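Local coordinates for protein toxin coregulated pilin (Vibrio cholerae, PDB 3HRV) that forms the major subunit of the toxin-coregulated pilus, a type IV pilus that drives bacterial aggregation and colonization of the host small intestine, at residues A[38-43]-A[49-54]; A[115-120]-A[177-182]; A[144-149]-A[154-159]. One frame throughout, in Å; residues are numbered along the deposited sequence.

Contact 1 (A[38-43]-A[49-54])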
loop_
_atom_site.group_PDB
_atom_site.type_symbol
_atom_site.label_atom_id
_atom_site.label_comp_id
_atom_site.label_asym_id
_atom_site.label_seq_id
_atom_site.Cartn_x
_atom_site.Cartn_y
_atom_site.Cartn_z
ATOM N N ILE A 38 4.199 1.815 -10.881
ATOM C CA ILE A 38 4.457 2.445 -12.173
ATOM C C ILE A 38 3.647 1.722 -13.250
ATOM O O ILE A 38 3.024 2.352 -14.106
ATOM C CB ILE A 38 5.962 2.388 -12.530
ATOM C CG1 ILE A 38 6.745 3.332 -11.616
ATOM C CG2 ILE A 38 6.171 2.751 -13.996
ATOM C CD1 ILE A 38 8.248 3.277 -11.815
ATOM N N ALA A 39 3.647 0.395 -13.205
ATOM C CA ALA A 39 2.893 -0.380 -14.182
ATOM C C ALA A 39 1.405 -0.049 -14.082
ATOM O O ALA A 39 0.719 0.076 -15.097
ATOM C CB ALA A 39 3.117 -1.873 -13.957
ATOM N N MET A 40 0.907 0.098 -12.857
ATOM C CA MET A 40 -0.506 0.405 -12.650
ATOM C C MET A 40 -0.909 1.768 -13.194
ATOM O O MET A 40 -1.904 1.881 -13.913
ATOM C CB MET A 40 -0.863 0.311 -11.166
ATOM C CG MET A 40 -0.959 -1.120 -10.648
ATOM S SD MET A 40 -2.216 -2.114 -11.494
ATOM C CE MET A 40 -3.704 -1.324 -10.901
ATOM N N THR A 41 -0.151 2.805 -12.856
ATOM C CA THR A 41 -0.479 4.136 -13.348
ATOM C C THR A 41 -0.288 4.235 -14.860
ATOM O O THR A 41 -1.115 4.827 -15.553
ATOM C CB THR A 41 0.367 5.221 -12.655
ATOM O OG1 THR A 41 1.757 4.904 -12.787
ATOM C CG2 THR A 41 0.007 5.314 -11.183
ATOM N N GLN A 42 0.796 3.555 -15.446
ATOM C CA GLN A 42 1.039 3.605 -16.889
ATOM C C GLN A 42 -0.085 2.942 -17.665
ATOM O O GLN A 42 -0.463 3.391 -18.747
ATOM C CB GLN A 42 2.350 2.897 -17.252
ATOM C CG GLN A 42 3.604 3.662 -16.907
ATOM C CD GLN A 42 4.858 2.867 -17.212
ATOM O OE1 GLN A 42 4.798 1.656 -17.436
ATOM N NE2 GLN A 42 6.001 3.538 -17.203
ATOM N N THR A 43 -0.625 1.956 -17.038
ATOM C CA THR A 43 -1.685 1.208 -17.692
ATOM C C THR A 43 -3.076 1.829 -17.574
ATOM O O THR A 43 -3.832 1.838 -18.548
ATOM C CB THR A 43 -1.768 -0.229 -17.125
ATOM O OG1 THR A 43 -0.512 -0.894 -17.310
ATOM C CG2 THR A 43 -2.860 -1.023 -17.829
ATOM N N ASN A 49 -9.902 4.842 -15.033
ATOM C CA ASN A 49 -10.357 3.919 -13.998
ATOM C C ASN A 49 -9.472 2.688 -13.864
ATOM O O ASN A 49 -8.907 2.203 -14.845
ATOM C CB ASN A 49 -11.729 3.432 -14.239
ATOM C CG ASN A 49 -12.733 4.346 -13.567
ATOM O OD1 ASN A 49 -13.215 4.058 -12.473
ATOM N ND2 ASN A 49 -13.053 5.455 -14.222
ATOM N N TYR A 50 -9.362 2.191 -12.637
ATOM C CA TYR A 50 -8.567 1.006 -12.346
ATOM C C TYR A 50 -9.494 -0.213 -12.300
ATOM O O TYR A 50 -10.683 -0.078 -12.018
ATOM C CB TYR A 50 -7.819 1.195 -11.020
ATOM C CG TYR A 50 -6.743 2.256 -11.105
ATOM C CD1 TYR A 50 -7.008 3.586 -10.772
ATOM C CD2 TYR A 50 -5.472 1.940 -11.578
ATOM C CE1 TYR A 50 -6.029 4.573 -10.912
ATOM C CE2 TYR A 50 -4.492 2.912 -11.726
ATOM C CZ TYR A 50 -4.771 4.226 -11.392
ATOM O OH TYR A 50 -3.791 5.181 -11.536
ATOM N N PRO A 51 -8.958 -1.418 -12.564
ATOM C CA PRO A 51 -9.721 -2.675 -12.592
ATOM C C PRO A 51 -10.338 -2.971 -11.162
ATOM O O PRO A 51 -9.830 -3.016 -10.047
ATOM C CB PRO A 51 -8.637 -3.747 -12.708
ATOM C CG PRO A 51 -7.501 -3.037 -13.306
ATOM C CD PRO A 51 -7.516 -1.701 -12.624
ATOM N N ALA A 52 -11.677 -3.344 -11.328
ATOM C CA ALA A 52 -12.413 -3.700 -10.125
ATOM C C ALA A 52 -11.835 -4.949 -9.461
ATOM O O ALA A 52 -11.506 -5.929 -10.133
ATOM C CB ALA A 52 -13.884 -3.917 -10.464
ATOM N N THR A 53 -11.704 -4.892 -8.138
ATOM C CA THR A 53 -11.188 -6.005 -7.341
ATOM C C THR A 53 -12.088 -6.144 -6.115
ATOM O O THR A 53 -11.943 -5.409 -5.145
ATOM C CB THR A 53 -9.743 -5.744 -6.865
ATOM O OG1 THR A 53 -9.694 -4.503 -6.152
ATOM C CG2 THR A 53 -8.785 -5.688 -8.049
ATOM N N ALA A 54 -13.009 -7.103 -6.165
ATOM C CA ALA A 54 -13.964 -7.316 -5.080
ATOM C C ALA A 54 -13.399 -7.888 -3.785
ATOM O O ALA A 54 -13.863 -7.548 -2.696
ATOM C CB ALA A 54 -15.103 -8.201 -5.572
#

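Contact 2 (A[115-120]-A[177-182])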
loop_
_atom_site.group_PDB
_atom_site.type_symbol
_atom_site.label_atom_id
_atom_site.label_comp_id
_atom_site.label_asym_id
_atom_site.label_seq_id
_atom_site.Cartn_x
_atom_site.Cartn_y
_atom_site.Cartn_z
ATOM N N THR A 115 9.771 -0.110 9.300
ATOM C CA THR A 115 10.853 0.064 8.349
ATOM C C THR A 115 10.364 0.234 6.917
ATOM O O THR A 115 10.845 1.102 6.189
ATOM C CB THR A 115 11.816 -1.126 8.426
ATOM O OG1 THR A 115 12.358 -1.205 9.751
ATOM C CG2 THR A 115 12.952 -0.964 7.428
ATOM N N LEU A 116 9.404 -0.589 6.513
ATOM C CA LEU A 116 8.882 -0.508 5.156
ATOM C C LEU A 116 8.165 0.813 4.898
ATOM O O LEU A 116 8.407 1.477 3.892
ATOM C CB LEU A 116 7.931 -1.675 4.885
ATOM C CG LEU A 116 7.371 -1.718 3.461
ATOM C CD1 LEU A 116 8.512 -1.921 2.473
ATOM C CD2 LEU A 116 6.363 -2.841 3.342
ATOM N N VAL A 117 7.277 1.196 5.807
ATOM C CA VAL A 117 6.541 2.442 5.646
ATOM C C VAL A 117 7.471 3.642 5.505
ATOM O O VAL A 117 7.259 4.501 4.648
ATOM C CB VAL A 117 5.592 2.683 6.840
ATOM C CG1 VAL A 117 5.005 4.089 6.772
ATOM C CG2 VAL A 117 4.477 1.656 6.825
ATOM N N THR A 118 8.506 3.702 6.335
ATOM C CA THR A 118 9.421 4.836 6.284
ATOM C C THR A 118 10.457 4.760 5.167
ATOM O O THR A 118 11.110 5.756 4.859
ATOM C CB THR A 118 10.144 5.031 7.638
ATOM O OG1 THR A 118 10.890 3.855 7.961
ATOM C CG2 THR A 118 9.133 5.295 8.746
ATOM N N SER A 119 10.601 3.593 4.550
ATOM C CA SER A 119 11.571 3.447 3.473
ATOM C C SER A 119 10.966 3.651 2.085
ATOM O O SER A 119 11.671 4.038 1.153
ATOM C CB SER A 119 12.243 2.072 3.544
ATOM O OG SER A 119 12.837 1.726 2.308
ATOM N N VAL A 120 9.667 3.404 1.939
ATOM C CA VAL A 120 9.023 3.561 0.636
ATOM C C VAL A 120 7.839 4.525 0.658
ATOM O O VAL A 120 7.273 4.848 -0.386
ATOM C CB VAL A 120 8.528 2.199 0.089
ATOM C CG1 VAL A 120 9.672 1.198 0.071
ATOM C CG2 VAL A 120 7.377 1.678 0.931
ATOM N N LYS A 177 4.308 5.735 17.479
ATOM C CA LYS A 177 3.012 5.089 17.288
ATOM C C LYS A 177 2.877 4.323 15.978
ATOM O O LYS A 177 1.956 3.528 15.819
ATOM C CB LYS A 177 1.890 6.125 17.381
ATOM C CG LYS A 177 1.743 6.753 18.758
ATOM C CD LYS A 177 1.185 5.767 19.768
ATOM C CE LYS A 177 -0.272 5.453 19.482
ATOM N NZ LYS A 177 -1.107 6.685 19.506
ATOM N N LEU A 178 3.794 4.553 15.046
ATOM C CA LEU A 178 3.743 3.881 13.749
ATOM C C LEU A 178 3.608 2.365 13.875
ATOM O O LEU A 178 4.410 1.706 14.543
ATOM C CB LEU A 178 4.994 4.210 12.932
ATOM C CG LEU A 178 5.088 3.584 11.539
ATOM C CD1 LEU A 178 3.888 3.987 10.689
ATOM C CD2 LEU A 178 6.383 4.037 10.888
ATOM N N CYS A 179 2.589 1.822 13.216
ATOM C CA CYS A 179 2.321 0.388 13.225
ATOM C C CYS A 179 2.069 -0.181 14.616
ATOM O O CYS A 179 2.377 -1.339 14.881
ATOM C CB CYS A 179 3.480 -0.366 12.582
ATOM S SG CYS A 179 3.885 0.138 10.880
ATOM N N THR A 180 1.500 0.627 15.503
ATOM C CA THR A 180 1.216 0.153 16.851
ATOM C C THR A 180 0.144 -0.924 16.792
ATOM O O THR A 180 -0.736 -0.887 15.927
ATOM C CB THR A 180 0.714 1.294 17.764
ATOM O OG1 THR A 180 0.400 0.762 19.056
ATOM C CG2 THR A 180 -0.534 1.953 17.179
ATOM N N GLY A 181 0.225 -1.896 17.693
ATOM C CA GLY A 181 -0.783 -2.935 17.703
ATOM C C GLY A 181 -0.302 -4.368 17.678
ATOM O O GLY A 181 0.745 -4.710 18.237
ATOM N N THR A 182 -1.085 -5.205 17.008
ATOM C CA THR A 182 -0.816 -6.630 16.904
ATOM C C THR A 182 -0.440 -7.051 15.490
ATOM O O THR A 182 -1.130 -6.712 14.532
ATOM C CB THR A 182 -2.060 -7.439 17.322
ATOM O OG1 THR A 182 -2.503 -6.997 18.612
ATOM C CG2 THR A 182 -1.747 -8.920 17.368
#

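Contact 3 (A[144-149]-A[154-159])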
loop_
_atom_site.group_PDB
_atom_site.type_symbol
_atom_site.label_atom_id
_atom_site.label_comp_id
_atom_site.label_asym_id
_atom_site.label_seq_id
_atom_site.Cartn_x
_atom_site.Cartn_y
_atom_site.Cartn_z
ATOM N N GLU A 144 -9.113 10.102 -1.574
ATOM C CA GLU A 144 -9.162 11.548 -1.404
ATOM C C GLU A 144 -9.923 12.079 -0.196
ATOM O O GLU A 144 -9.633 13.180 0.271
ATOM C CB GLU A 144 -9.711 12.194 -2.683
ATOM C CG GLU A 144 -9.676 13.719 -2.681
ATOM C CD GLU A 144 -9.836 14.309 -4.071
ATOM O OE1 GLU A 144 -9.808 15.551 -4.198
ATOM O OE2 GLU A 144 -9.986 13.530 -5.038
ATOM N N THR A 145 -10.881 11.316 0.323
ATOM C CA THR A 145 -11.651 11.804 1.464
ATOM C C THR A 145 -11.292 11.207 2.824
ATOM O O THR A 145 -11.771 11.683 3.854
ATOM C CB THR A 145 -13.170 11.641 1.222
ATOM O OG1 THR A 145 -13.494 10.256 1.068
ATOM C CG2 THR A 145 -13.587 12.396 -0.030
ATOM N N SER A 146 -10.458 10.172 2.844
ATOM C CA SER A 146 -10.051 9.587 4.120
ATOM C C SER A 146 -8.967 10.477 4.717
ATOM O O SER A 146 -7.876 10.599 4.161
ATOM C CB SER A 146 -9.507 8.164 3.931
ATOM O OG SER A 146 -10.554 7.241 3.685
ATOM N N VAL A 147 -9.275 11.106 5.849
ATOM C CA VAL A 147 -8.330 11.997 6.510
ATOM C C VAL A 147 -7.304 11.227 7.330
ATOM O O VAL A 147 -7.652 10.425 8.195
ATOM C CB VAL A 147 -9.065 12.993 7.428
ATOM C CG1 VAL A 147 -8.060 13.888 8.139
ATOM C CG2 VAL A 147 -10.028 13.833 6.603
ATOM N N ALA A 148 -6.031 11.485 7.051
ATOM C CA ALA A 148 -4.945 10.813 7.748
ATOM C C ALA A 148 -4.698 11.364 9.146
ATOM O O ALA A 148 -4.866 12.559 9.398
ATOM C CB ALA A 148 -3.670 10.918 6.930
ATOM N N ASP A 149 -4.303 10.472 10.049
ATOM C CA ASP A 149 -3.982 10.840 11.422
ATOM C C ASP A 149 -2.825 9.945 11.849
ATOM O O ASP A 149 -3.010 8.956 12.560
ATOM C CB ASP A 149 -5.174 10.620 12.353
ATOM C CG ASP A 149 -4.979 11.283 13.708
ATOM O OD1 ASP A 149 -3.822 11.623 14.039
ATOM O OD2 ASP A 149 -5.974 11.459 14.442
ATOM N N ALA A 154 -2.090 4.076 13.057
ATOM C CA ALA A 154 -2.936 3.020 12.511
ATOM C C ALA A 154 -3.930 3.599 11.510
ATOM O O ALA A 154 -4.264 4.785 11.568
ATOM C CB ALA A 154 -3.683 2.320 13.641
ATOM N N GLY A 155 -4.406 2.752 10.602
ATOM C CA GLY A 155 -5.348 3.206 9.598
ATOM C C GLY A 155 -4.661 4.099 8.586
ATOM O O GLY A 155 -3.471 3.937 8.307
ATOM N N VAL A 156 -5.406 5.047 8.031
ATOM C CA VAL A 156 -4.844 5.965 7.055
ATOM C C VAL A 156 -3.917 6.937 7.775
ATOM O O VAL A 156 -4.363 7.735 8.602
ATOM C CB VAL A 156 -5.960 6.741 6.325
ATOM C CG1 VAL A 156 -5.358 7.739 5.353
ATOM C CG2 VAL A 156 -6.862 5.764 5.588
ATOM N N ILE A 157 -2.624 6.855 7.473
ATOM C CA ILE A 157 -1.645 7.733 8.105
ATOM C C ILE A 157 -1.032 8.703 7.103
ATOM O O ILE A 157 -0.125 9.462 7.434
ATOM C CB ILE A 157 -0.522 6.925 8.802
ATOM C CG1 ILE A 157 0.236 6.076 7.782
ATOM C CG2 ILE A 157 -1.121 6.051 9.895
ATOM C CD1 ILE A 157 1.441 5.349 8.377
ATOM N N LYS A 158 -1.532 8.665 5.872
ATOM C CA LYS A 158 -1.072 9.566 4.822
ATOM C C LYS A 158 -2.098 9.566 3.693
ATOM O O LYS A 158 -2.514 8.508 3.230
ATOM C CB LYS A 158 0.297 9.131 4.273
ATOM C CG LYS A 158 0.902 10.130 3.288
ATOM C CD LYS A 158 2.223 9.643 2.700
ATOM C CE LYS A 158 2.746 10.618 1.651
ATOM N NZ LYS A 158 4.038 10.175 1.048
ATOM N N SER A 159 -2.518 10.756 3.271
ATOM C CA SER A 159 -3.487 10.890 2.183
ATOM C C SER A 159 -3.490 12.340 1.714
ATOM O O SER A 159 -2.950 13.218 2.390
ATOM C CB SER A 159 -4.891 10.504 2.649
ATOM O OG SER A 159 -5.543 11.599 3.270
#

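Contact 1 (A[38-43]-A[49-54])
Beside Met-40 and Thr-41, the two helix residues that touch Tyr-50, Ala-39 O takes two hydrogen bonds. Thr-43 OG1 lies 2.7 Å from Ala-39 O, tilted 25° from the carbonyl plane. Thr-43 N bonds Ala-39 O from the opposite face, at 3.0 Å. This turn of helix 24-44 meets the loop 49-54 without any hydrogen bond between the two. The Tyr-50 ring does most of the touching. It turns an edge to the helix backbone, and Met-40 O and Thr-41 N both sit near the ring plane. Tyr-50 CE2 comes within 3.5 Å of Met-40 O. The Met-40 side chain bends at both chi2 and chi3, which brings Met-40 CE to 3.8 Å from Tyr-50 CD2. Met-40 CE also brushes Pro-51 CD, at 4.2 Å. At the far end of the ring, the methyl CG2 of Thr-41 lies 3.8 Å from Tyr-50 OH, and the two side chains run alongside each other. The phenol oxygen is hydrogen-bonded to Ser-192 O, at the chain's C-terminal residue. Phe-101 meets the same ring with its plane turned by about 50°. Leu-62, Leu-66 and Ile-88 also pack on Met-40, so this side chain is buried between helix 24-44, helix 56-68 and the sheet. Ser-90 binds the loop at Pro-51 O and Thr-53 OG1. Such packing belongs to the type IV pilin fold, in which the long N-terminal helix lies on an antiparallel sheet and an αβ-loop leads from one to the other.

Contact 2 (A[115-120]-A[177-182])
Leu-178 points its CB toward the helix segment 115-120, and its branches make the contact with Val-117 and Thr-118. From CB the chain goes straight out, because CG is anti to the backbone nitrogen (chi1 -180°). CB and CG stay too far back to touch the helix, and the two methyls at the fork divide the work. CD1 meets Val-117 CG1 at 4.1 Å, the two side chains approaching tip to tip. CD2 reaches Thr-118 CG2 at 3.7 Å, coming in at a slant. The hydroxyl of that threonine turns elsewhere and is hydrogen-bonded to Lys-114 O, which leaves its methyl for the leucine. The second methyl of Val-117, CG2, lies 4.4 Å from Cys-179 SG. That sulfur forms a disulfide with Cys-113, one turn earlier on the helix. A covalent link and an apolar patch therefore hold the loop to the helix side by side. The loop starts with a type II beta turn from Lys-177 to Thr-180, closed by the bond from Thr-180 N to Lys-177 O (3.0 Å). The turn gives Cys-179 a positive phi of 60°. Gln-110 NE2 adds a hydrogen bond to Cys-179 O. Leu-167 and Val-187 also pack on Val-117, and Leu-169 on Thr-118. All but the threonine among the touching residues are buried. The disulfide is characteristic of type IV pilins, where a C-terminal cysteine pair bounds the D-region. Here it joins the start of helix 110-120 to the loop that leads into strand 185-191.

Contact 3 (A[144-149]-A[154-159])
Ser-159 OG donates to Ser-146 O at 2.7 Å, nearly along the C=O axis of that carbonyl (163°). The serine oxygen is also hydrogen-bonded to Ser-164 OG. A second bond ties the backbones further along: Asp-149 N lies 3.1 Å from Val-156 O, in the carbonyl plane, with an N-H...O angle of 161°. Val-156 O receives a CA-H...O contact as well, from Ala-148 CA at 3.2 Å. Strand 155-158 is the outermost one of the antiparallel pilin sheet on this side, and the loop 144-149 lies along it. A classic beta bulge interrupts the strand, with Ile-157 and Lys-158 both facing Ile-127. The methyl of Ala-148 settles beside this bulge, its CB 3.3 Å from Lys-158 N. Val-156 points toward the loop and splits its methyls between two residues. CG1, anti to the backbone nitrogen (178°), is 3.9 Å from Ala-148 CB. CG2 is 3.9 Å from Ser-146 CB. The Ser-146 hydroxyl turns back to Asp-142 N. Ile-157 points away from the loop, and its side chain packs on Ile-127, Val-129 and Leu-178.

Along the chain, contact 1 closes first. Contact 2 then opens on helix 110-120, and contact 3 falls wholly between its two segments. Contacts 1 and 2 lie on opposite sides of the chain's centre, with their own centres about 25 Å apart. Contact 1 is about 21 Å from contact 3, centre to centre, and touches neither. Contacts 2 and 3 have centres about 14 Å apart and do touch: Ile-157 CD1 of strand 155-158 packs 3.6 Å from Leu-178 CD1. The five-stranded sheet links all three. Contact 1 sets the αβ-loop against helix 24-44, beside strands 87-93 and 100-108. Contacts 2 and 3 meet at the edge strand 155-158, on the side of the disulfide-bounded D-region.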